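Local coordinates for protein 2,3-dihydroxybenzoate-AMP ligase (Bacillus subtilis, PDB 1MDB) that belongs to the ANL clan of AMP-binding enzymes, with a large AMP-binding part followed by a smaller C-terminal domain, at residues M1-F5 with G391-A395; S111-T115 with Q143-L148; V474-P478 with V509-P513. One frame throughout, in Å; residues are numbered along the deposited sequence.

In the fold
Interactions 1 and 2 belong to the larger, N-terminal part of the chain and interaction 3 to the C-terminal domain. Along the sequence interaction 2 is nested inside the loop that interaction 1 closes, and interaction 3 follows both. The centres of interactions 1 and 2 lie about 23 Å apart, those of 2 and 3 about 32 Å, and those of 1 and 3 about 39 Å, on opposite sides of the chain's centre; none touches another. Interaction 1 joins the N-terminal tail to the loop before helix 396-402, interaction 2 packs two helices, and interaction 3 extends a three-stranded sheet into the loop leading to Lys-519, which lines the pocket of 2,3-dihydroxy-benzoic acid.

Interaction 1. Residues M1-F5 with G391-A395; sequences MLKGF and GYYKA. With SO4 (sulfate ion), chain B.
Gly-4 and Lys-394 join the N-terminal tail to the loop before helix 396-402. The N-H of Lys-394 meets Gly-4 O at 3.3 Å, with an angle of 158° at the hydrogen; the bond is long but fairly straight. Gly-4 stands third in a type II turn from Leu-2 to Phe-5, and with no side chain of its own it lets Lys-394 CG settle 3.8 Å from Gly-4 CA. From there the lysine runs fully extended alongside the turn, its CE near Lys-3 O, to a terminal ammonium group, NZ, that forms a salt bridge with Glu-122. The same CG sits above the centre of the Tyr-393 ring, so the lysine stem covers one ring face while the turn meets the ring obliquely at CE1. Two groups gather there: Lys-3 O approaches Tyr-393 CE1 to 3.3 Å, and the CD2 branch of Leu-2 comes to 3.9 Å from the same carbon. With CG anti to the backbone N (chi1 -179°) and chi2 at 70°, Leu-2 sends CD2 across to the tyrosine at about a right angle, while CD1 touches a sulfate ion. That sulfate, probably from the crystallisation liquor, takes the N-H of Lys-3 on its O2 at 2.8 Å. One water closes the polar side: it donates to Lys-3 O and to sulfate O1, and accepts from Tyr-393 OH at 2.5 Å. Lys-3 NZ and Lys-394 NZ stand 5.0 Å apart. The chemistry is therefore mixed: a single direct backbone bond, a thin apolar touch and a water bridge fix the tail, while Glu-122 probably offsets some of the like charge of the two lysines.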
loop_
_atom_site.group_PDB
_atom_site.type_symbol
_atom_site.label_atom_id
_atom_site.label_comp_id
_atom_site.label_asym_id
_atom_site.label_seq_id
_atom_site.Cartn_x
_atom_site.Cartn_y
_atom_site.Cartn_z
ATOM N N MET A 1 -18.512 16.793 12.097
ATOM C CA MET A 1 -17.648 15.587 12.208
ATOM C C MET A 1 -18.318 14.315 11.711
ATOM O O MET A 1 -19.459 14.006 12.079
ATOM C CB MET A 1 -17.217 15.361 13.658
ATOM C CG MET A 1 -15.976 16.115 14.081
ATOM S SD MET A 1 -14.886 15.024 15.016
ATOM C CE MET A 1 -15.848 14.775 16.528
ATOM N N LEU A 2 -17.590 13.575 10.879
ATOM C CA LEU A 2 -18.086 12.316 10.342
ATOM C C LEU A 2 -18.373 11.371 11.507
ATOM O O LEU A 2 -17.570 11.248 12.434
ATOM C CB LEU A 2 -17.036 11.680 9.430
ATOM C CG LEU A 2 -17.447 10.356 8.780
ATOM C CD1 LEU A 2 -18.517 10.615 7.727
ATOM C CD2 LEU A 2 -16.235 9.697 8.157
ATOM N N LYS A 3 -19.522 10.712 11.465
ATOM C CA LYS A 3 -19.877 9.773 12.516
ATOM C C LYS A 3 -18.955 8.565 12.410
ATOM O O LYS A 3 -18.814 7.983 11.333
ATOM C CB LYS A 3 -21.331 9.321 12.354
ATOM C CG LYS A 3 -21.747 8.232 13.325
ATOM C CD LYS A 3 -23.172 7.776 13.071
ATOM C CE LYS A 3 -23.571 6.637 14.006
ATOM N NZ LYS A 3 -24.969 6.195 13.750
ATOM N N GLY A 4 -18.312 8.205 13.517
ATOM C CA GLY A 4 -17.430 7.052 13.512
ATOM C C GLY A 4 -15.958 7.395 13.458
ATOM O O GLY A 4 -15.099 6.526 13.579
ATOM N N PHE A 5 -15.673 8.677 13.284
ATOM C CA PHE A 5 -14.307 9.179 13.201
ATOM C C PHE A 5 -13.776 9.524 14.592
ATOM O O PHE A 5 -14.510 10.055 15.425
ATOM C CB PHE A 5 -14.306 10.417 12.300
ATOM C CG PHE A 5 -13.094 11.294 12.439
ATOM C CD1 PHE A 5 -11.835 10.838 12.073
ATOM C CD2 PHE A 5 -13.226 12.605 12.895
ATOM C CE1 PHE A 5 -10.721 11.676 12.154
ATOM C CE2 PHE A 5 -12.119 13.451 12.981
ATOM C CZ PHE A 5 -10.866 12.989 12.609
ATOM N N GLY A 391 -7.923 5.949 15.563
ATOM C CA GLY A 391 -8.960 4.940 15.662
ATOM C C GLY A 391 -9.594 4.585 14.335
ATOM O O GLY A 391 -9.703 5.428 13.433
ATOM N N TYR A 392 -10.000 3.324 14.207
ATOM C CA TYR A 392 -10.637 2.861 12.984
ATOM C C TYR A 392 -12.084 3.327 12.930
ATOM O O TYR A 392 -12.685 3.648 13.954
ATOM C CB TYR A 392 -10.599 1.330 12.886
ATOM C CG TYR A 392 -9.216 0.739 12.733
ATOM C CD1 TYR A 392 -8.533 0.219 13.827
ATOM C CD2 TYR A 392 -8.597 0.686 11.483
ATOM C CE1 TYR A 392 -7.265 -0.350 13.680
ATOM C CE2 TYR A 392 -7.337 0.127 11.326
ATOM C CZ TYR A 392 -6.678 -0.388 12.426
ATOM O OH TYR A 392 -5.429 -0.929 12.266
ATOM N N TYR A 393 -12.637 3.337 11.722
ATOM C CA TYR A 393 -14.008 3.757 11.464
ATOM C C TYR A 393 -15.031 2.826 12.133
ATOM O O TYR A 393 -14.983 1.608 11.953
ATOM C CB TYR A 393 -14.214 3.790 9.952
ATOM C CG TYR A 393 -15.557 4.272 9.483
ATOM C CD1 TYR A 393 -15.964 5.590 9.689
ATOM C CD2 TYR A 393 -16.404 3.418 8.789
ATOM C CE1 TYR A 393 -17.191 6.043 9.202
ATOM C CE2 TYR A 393 -17.620 3.854 8.304
ATOM C CZ TYR A 393 -18.011 5.163 8.511
ATOM O OH TYR A 393 -19.223 5.560 8.027
ATOM N N LYS A 394 -15.948 3.410 12.903
ATOM C CA LYS A 394 -16.987 2.660 13.621
ATOM C C LYS A 394 -16.511 1.289 14.094
ATOM O O LYS A 394 -17.066 0.271 13.688
ATOM C CB LYS A 394 -18.219 2.466 12.729
ATOM C CG LYS A 394 -18.825 3.749 12.195
ATOM C CD LYS A 394 -20.088 3.466 11.400
ATOM C CE LYS A 394 -20.716 4.751 10.891
ATOM N NZ LYS A 394 -21.986 4.507 10.145
ATOM N N ALA A 395 -15.488 1.252 14.943
ATOM C CA ALA A 395 -14.975 -0.029 15.426
ATOM C C ALA A 395 -14.448 0.084 16.849
ATOM O O ALA A 395 -13.253 -0.099 17.102
ATOM C CB ALA A 395 -13.876 -0.537 14.495
HETATM S S SO4 B . -22.756 10.492 9.006
HETATM O O1 SO4 B . -22.446 9.062 8.800
HETATM O O2 SO4 B . -21.633 11.157 9.698
HETATM O O3 SO4 B . -22.979 11.138 7.696
HETATM O O4 SO4 B . -23.987 10.612 9.816
HETATM O O HOH W 1 -20.146 7.621 9.032
#

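Interaction 2. Residues S111-T115 with Q143-L148; sequences SSEIT and QVQSKL
Ile-114 and Val-144 supply the apolar side of this helix pair, their CG2 methyls meeting at 3.7 Å with the side chains crossed at about a right angle. Thr-115 CG2 faces Leu-148 CG at 4.0 Å, and the leucine's CD1 branch also lies against the carbonyl oxygen of Thr-115. Mixed contacts follow. The extended chain of Lys-147 passes across Thr-115 at roughly a right angle, bringing its CD to 3.4 Å from Thr-115 OG1. Beside it the amide nitrogen NE2 of Gln-143 rests on Ser-111 CB at 3.8 Å, a van der Waals touch. Polar bonding between the helices is slight: Lys-147 NZ reaches Ser-111 OG at 3.3 Å, a weak hydrogen bond. The serine hydroxyl stands between its backbone N and carbonyl carbon (chi1 73°), which presents it to the lysine tip. Within helix 111-120 the polar grip is firmer, for Thr-115 OG1 donates to Ser-111 O at 2.6 Å. Thr-115 N bonds the same oxygen from the opposite face of the carbonyl plane, so two donors hold it and the threonine's rotation is fixed, its CG2 methyl lying against Lys-147 and Leu-148. The axes of the two short helical segments pass 9.6 Å apart at a crossing angle of -53°. Helix 111-120 connects strands 101-104 and 125-132, which flank 77-80 in one mixed sheet; helix 137-147 follows short strand 135-136 and leads to 154-157, parallel to 125-132. Leu-148 also packs on Cys-118 and Glu-119 further along the first helix, while Ile-114 reaches Gln-81, Ala-105 and His-109 in neighbouring loops.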
loop_
_atom_site.group_PDB
_atom_site.type_symbol
_atom_site.label_atom_id
_atom_site.label_comp_id
_atom_site.label_asym_id
_atom_site.label_seq_id
_atom_site.Cartn_x
_atom_site.Cartn_y
_atom_site.Cartn_z
ATOM N N SER A 111 -17.359 -9.683 -4.753
ATOM C CA SER A 111 -18.632 -9.423 -4.090
ATOM C C SER A 111 -18.638 -9.491 -2.569
ATOM O O SER A 111 -19.271 -8.668 -1.920
ATOM C CB SER A 111 -19.713 -10.350 -4.640
ATOM O OG SER A 111 -19.520 -11.666 -4.178
ATOM N N SER A 112 -17.945 -10.461 -1.992
ATOM C CA SER A 112 -17.925 -10.574 -0.546
ATOM C C SER A 112 -17.317 -9.324 0.102
ATOM O O SER A 112 -17.916 -8.742 1.008
ATOM C CB SER A 112 -17.153 -11.820 -0.122
ATOM O OG SER A 112 -17.698 -12.347 1.073
ATOM N N GLU A 113 -16.138 -8.904 -0.354
ATOM C CA GLU A 113 -15.517 -7.712 0.217
ATOM C C GLU A 113 -16.259 -6.435 -0.194
ATOM O O GLU A 113 -16.499 -5.566 0.639
ATOM C CB GLU A 113 -14.051 -7.603 -0.204
ATOM C CG GLU A 113 -13.190 -8.754 0.276
ATOM C CD GLU A 113 -12.693 -9.604 -0.864
ATOM O OE1 GLU A 113 -13.488 -9.906 -1.784
ATOM O OE2 GLU A 113 -11.506 -9.973 -0.833
ATOM N N ILE A 114 -16.634 -6.322 -1.468
ATOM C CA ILE A 114 -17.340 -5.123 -1.928
ATOM C C ILE A 114 -18.683 -4.949 -1.212
ATOM O O ILE A 114 -19.007 -3.856 -0.737
ATOM C CB ILE A 114 -17.569 -5.139 -3.459
ATOM C CG1 ILE A 114 -16.220 -5.162 -4.186
ATOM C CG2 ILE A 114 -18.352 -3.899 -3.885
ATOM C CD1 ILE A 114 -15.260 -4.029 -3.784
ATOM N N THR A 115 -19.463 -6.023 -1.129
ATOM C CA THR A 115 -20.752 -5.961 -0.440
ATOM C C THR A 115 -20.539 -5.456 0.993
ATOM O O THR A 115 -21.318 -4.660 1.509
ATOM C CB THR A 115 -21.436 -7.352 -0.417
ATOM O OG1 THR A 115 -21.692 -7.764 -1.761
ATOM C CG2 THR A 115 -22.762 -7.302 0.337
ATOM N N GLN A 143 -23.789 -8.727 -8.833
ATOM C CA GLN A 143 -23.754 -9.569 -7.649
ATOM C C GLN A 143 -23.962 -8.703 -6.413
ATOM O O GLN A 143 -24.721 -9.059 -5.504
ATOM C CB GLN A 143 -22.413 -10.309 -7.569
ATOM C CG GLN A 143 -22.310 -11.442 -8.572
ATOM C CD GLN A 143 -20.946 -12.093 -8.604
ATOM O OE1 GLN A 143 -20.825 -13.282 -8.902
ATOM N NE2 GLN A 143 -19.910 -11.319 -8.314
ATOM N N VAL A 144 -23.302 -7.552 -6.380
ATOM C CA VAL A 144 -23.448 -6.674 -5.228
ATOM C C VAL A 144 -24.892 -6.185 -5.056
ATOM O O VAL A 144 -25.450 -6.318 -3.967
ATOM C CB VAL A 144 -22.477 -5.476 -5.309
ATOM C CG1 VAL A 144 -22.653 -4.575 -4.094
ATOM C CG2 VAL A 144 -21.038 -5.991 -5.365
ATOM N N GLN A 145 -25.504 -5.651 -6.120
ATOM C CA GLN A 145 -26.884 -5.165 -6.024
ATOM C C GLN A 145 -27.864 -6.229 -5.539
ATOM O O GLN A 145 -28.775 -5.930 -4.759
ATOM C CB GLN A 145 -27.397 -4.622 -7.366
ATOM C CG GLN A 145 -26.869 -3.262 -7.770
ATOM C CD GLN A 145 -27.780 -2.566 -8.783
ATOM O OE1 GLN A 145 -28.401 -3.216 -9.622
ATOM N NE2 GLN A 145 -27.850 -1.237 -8.711
ATOM N N SER A 146 -27.696 -7.468 -6.001
ATOM C CA SER A 146 -28.604 -8.529 -5.575
ATOM C C SER A 146 -28.472 -8.760 -4.066
ATOM O O SER A 146 -29.360 -9.335 -3.430
ATOM C CB SER A 146 -28.346 -9.828 -6.361
ATOM O OG SER A 146 -27.067 -10.372 -6.106
ATOM N N LYS A 147 -27.363 -8.309 -3.490
ATOM C CA LYS A 147 -27.177 -8.441 -2.054
ATOM C C LYS A 147 -27.589 -7.129 -1.390
ATOM O O LYS A 147 -28.015 -7.117 -0.239
ATOM C CB LYS A 147 -25.720 -8.763 -1.711
ATOM C CG LYS A 147 -25.335 -10.219 -1.905
ATOM C CD LYS A 147 -23.842 -10.415 -1.688
ATOM C CE LYS A 147 -23.406 -11.839 -2.008
ATOM N NZ LYS A 147 -21.920 -11.974 -1.957
ATOM N N LEU A 148 -27.468 -6.025 -2.125
ATOM C CA LEU A 148 -27.830 -4.712 -1.591
ATOM C C LEU A 148 -28.689 -3.934 -2.587
ATOM O O LEU A 148 -28.197 -3.053 -3.288
ATOM C CB LEU A 148 -26.566 -3.903 -1.263
ATOM C CG LEU A 148 -25.538 -4.533 -0.316
ATOM C CD1 LEU A 148 -24.348 -3.599 -0.168
ATOM C CD2 LEU A 148 -26.170 -4.806 1.036
#

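Interaction 3. Residues V474-P478 with V509-P513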
loop_
_atom_site.group_PDB
_atom_site.type_symbol
_atom_site.label_atom_id
_atom_site.label_comp_id
_atom_site.label_asym_id
_atom_site.label_seq_id
_atom_site.Cartn_x
_atom_site.Cartn_y
_atom_site.Cartn_z
ATOM N N VAL A 474 8.674 -24.029 4.624
ATOM C CA VAL A 474 9.067 -22.938 3.734
ATOM C C VAL A 474 8.613 -23.218 2.310
ATOM O O VAL A 474 8.913 -24.272 1.745
ATOM C CB VAL A 474 10.609 -22.700 3.712
ATOM C CG1 VAL A 474 11.355 -23.941 3.213
ATOM C CG2 VAL A 474 10.920 -21.527 2.809
ATOM N N PHE A 475 7.865 -22.288 1.728
ATOM C CA PHE A 475 7.430 -22.464 0.349
ATOM C C PHE A 475 8.509 -21.833 -0.523
ATOM O O PHE A 475 8.895 -20.691 -0.322
ATOM C CB PHE A 475 6.075 -21.792 0.114
ATOM C CG PHE A 475 4.927 -22.517 0.750
ATOM C CD1 PHE A 475 4.720 -22.453 2.126
ATOM C CD2 PHE A 475 4.057 -23.286 -0.028
ATOM C CE1 PHE A 475 3.663 -23.145 2.725
ATOM C CE2 PHE A 475 2.995 -23.984 0.560
ATOM C CZ PHE A 475 2.800 -23.914 1.935
ATOM N N ILE A 476 9.015 -22.600 -1.474
ATOM C CA ILE A 476 10.062 -22.120 -2.362
ATOM C C ILE A 476 9.573 -22.060 -3.811
ATOM O O ILE A 476 8.884 -22.967 -4.285
ATOM C CB ILE A 476 11.284 -23.069 -2.325
ATOM C CG1 ILE A 476 11.869 -23.136 -0.908
ATOM C CG2 ILE A 476 12.320 -22.619 -3.337
ATOM C CD1 ILE A 476 12.498 -21.837 -0.423
ATOM N N ILE A 477 9.914 -20.977 -4.499
ATOM C CA ILE A 477 9.586 -20.836 -5.909
ATOM C C ILE A 477 10.929 -21.099 -6.577
ATOM O O ILE A 477 11.863 -20.304 -6.447
ATOM C CB ILE A 477 9.094 -19.418 -6.257
ATOM C CG1 ILE A 477 7.709 -19.179 -5.642
ATOM C CG2 ILE A 477 9.033 -19.256 -7.769
ATOM C CD1 ILE A 477 7.190 -17.752 -5.800
ATOM N N PRO A 478 11.053 -22.241 -7.275
ATOM C CA PRO A 478 12.273 -22.654 -7.971
ATOM C C PRO A 478 12.706 -21.710 -9.077
ATOM O O PRO A 478 11.882 -21.227 -9.848
ATOM C CB PRO A 478 11.906 -24.030 -8.530
ATOM C CG PRO A 478 10.802 -24.497 -7.647
ATOM C CD PRO A 478 9.996 -23.250 -7.452
ATOM N N VAL A 509 6.523 -24.441 -5.184
ATOM C CA VAL A 509 5.366 -23.925 -5.909
ATOM C C VAL A 509 5.861 -22.985 -6.994
ATOM O O VAL A 509 7.015 -22.549 -6.967
ATOM C CB VAL A 509 4.408 -23.126 -4.989
ATOM C CG1 VAL A 509 3.773 -24.050 -3.949
ATOM C CG2 VAL A 509 5.171 -21.970 -4.317
ATOM N N GLU A 510 4.979 -22.670 -7.936
ATOM C CA GLU A 510 5.308 -21.779 -9.038
ATOM C C GLU A 510 5.080 -20.323 -8.657
ATOM O O GLU A 510 5.660 -19.426 -9.261
ATOM C CB GLU A 510 4.473 -22.141 -10.264
ATOM C CG GLU A 510 4.649 -21.196 -11.428
ATOM C CD GLU A 510 3.892 -21.645 -12.662
ATOM O OE1 GLU A 510 2.672 -21.912 -12.556
ATOM O OE2 GLU A 510 4.522 -21.726 -13.740
ATOM N N SER A 511 4.239 -20.092 -7.654
ATOM C CA SER A 511 3.956 -18.740 -7.194
ATOM C C SER A 511 3.372 -18.781 -5.790
ATOM O O SER A 511 2.921 -19.830 -5.330
ATOM C CB SER A 511 2.969 -18.047 -8.143
ATOM O OG SER A 511 1.703 -18.675 -8.089
ATOM N N PHE A 512 3.385 -17.635 -5.116
ATOM C CA PHE A 512 2.863 -17.514 -3.758
ATOM C C PHE A 512 1.516 -16.811 -3.820
ATOM O O PHE A 512 1.304 -15.960 -4.681
ATOM C CB PHE A 512 3.799 -16.656 -2.891
ATOM C CG PHE A 512 5.156 -17.264 -2.639
ATOM C CD1 PHE A 512 6.265 -16.441 -2.429
ATOM C CD2 PHE A 512 5.327 -18.642 -2.572
ATOM C CE1 PHE A 512 7.521 -16.986 -2.155
ATOM C CE2 PHE A 512 6.582 -19.192 -2.296
ATOM C CZ PHE A 512 7.676 -18.364 -2.090
ATOM N N PRO A 513 0.588 -17.155 -2.907
ATOM C CA PRO A 513 -0.725 -16.506 -2.907
ATOM C C PRO A 513 -0.444 -15.065 -2.482
ATOM O O PRO A 513 0.346 -14.842 -1.557
ATOM C CB PRO A 513 -1.508 -17.264 -1.825
ATOM C CG PRO A 513 -0.715 -18.518 -1.581
ATOM C CD PRO A 513 0.707 -18.098 -1.784
#
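Ile-477 lays its side chain over the face of the Phe-512 ring. Its terminal CD1 methyl stands 3.5 Å from the ring centroid, only 3° off the normal, a nearly ideal CH-pi contact. CG1 follows above the rim, nearest to Phe-512 CE2, because it is anti to the carbonyl carbon (chi1 -70°) and the chain continues extended toward the ring. The CG2 branch instead lies by Glu-510 O. At its CE2 corner the same ring meets Phe-475 CB at 3.6 Å, and Phe-475 O comes obliquely to Phe-512 CZ. Phe-475 turns its own ring edge to Val-509, CD2 to CG1 at 4.0 Å, while the other valine methyl, CG2, packs on Ile-477 CG1. Strands 469-478 and 505-508 run parallel and are joined through helix 485-494, a beta-alpha-beta crossover in the three-stranded sheet of the C-terminal domain. The backbone continues that pairing one step past Glu-507, which bonds to Val-474 and Ile-476: Val-509 N donates to Ile-476 O at 2.9 Å with 166° at the hydrogen. The next bond of a parallel ladder would come to Val-509 O from residue 478, but Pro-478 has no N-H. Its ring carbon CD lies 3.1 Å from Val-509 O, and Ile-477 CA gives a CA-H...O contact to the same oxygen at 3.3 Å. Beyond the pair, Phe-475 packs on Leu-525 and Ile-529 of helix 522-534, and Phe-512 touches Asp-457 of strand 455-465 and Val-520.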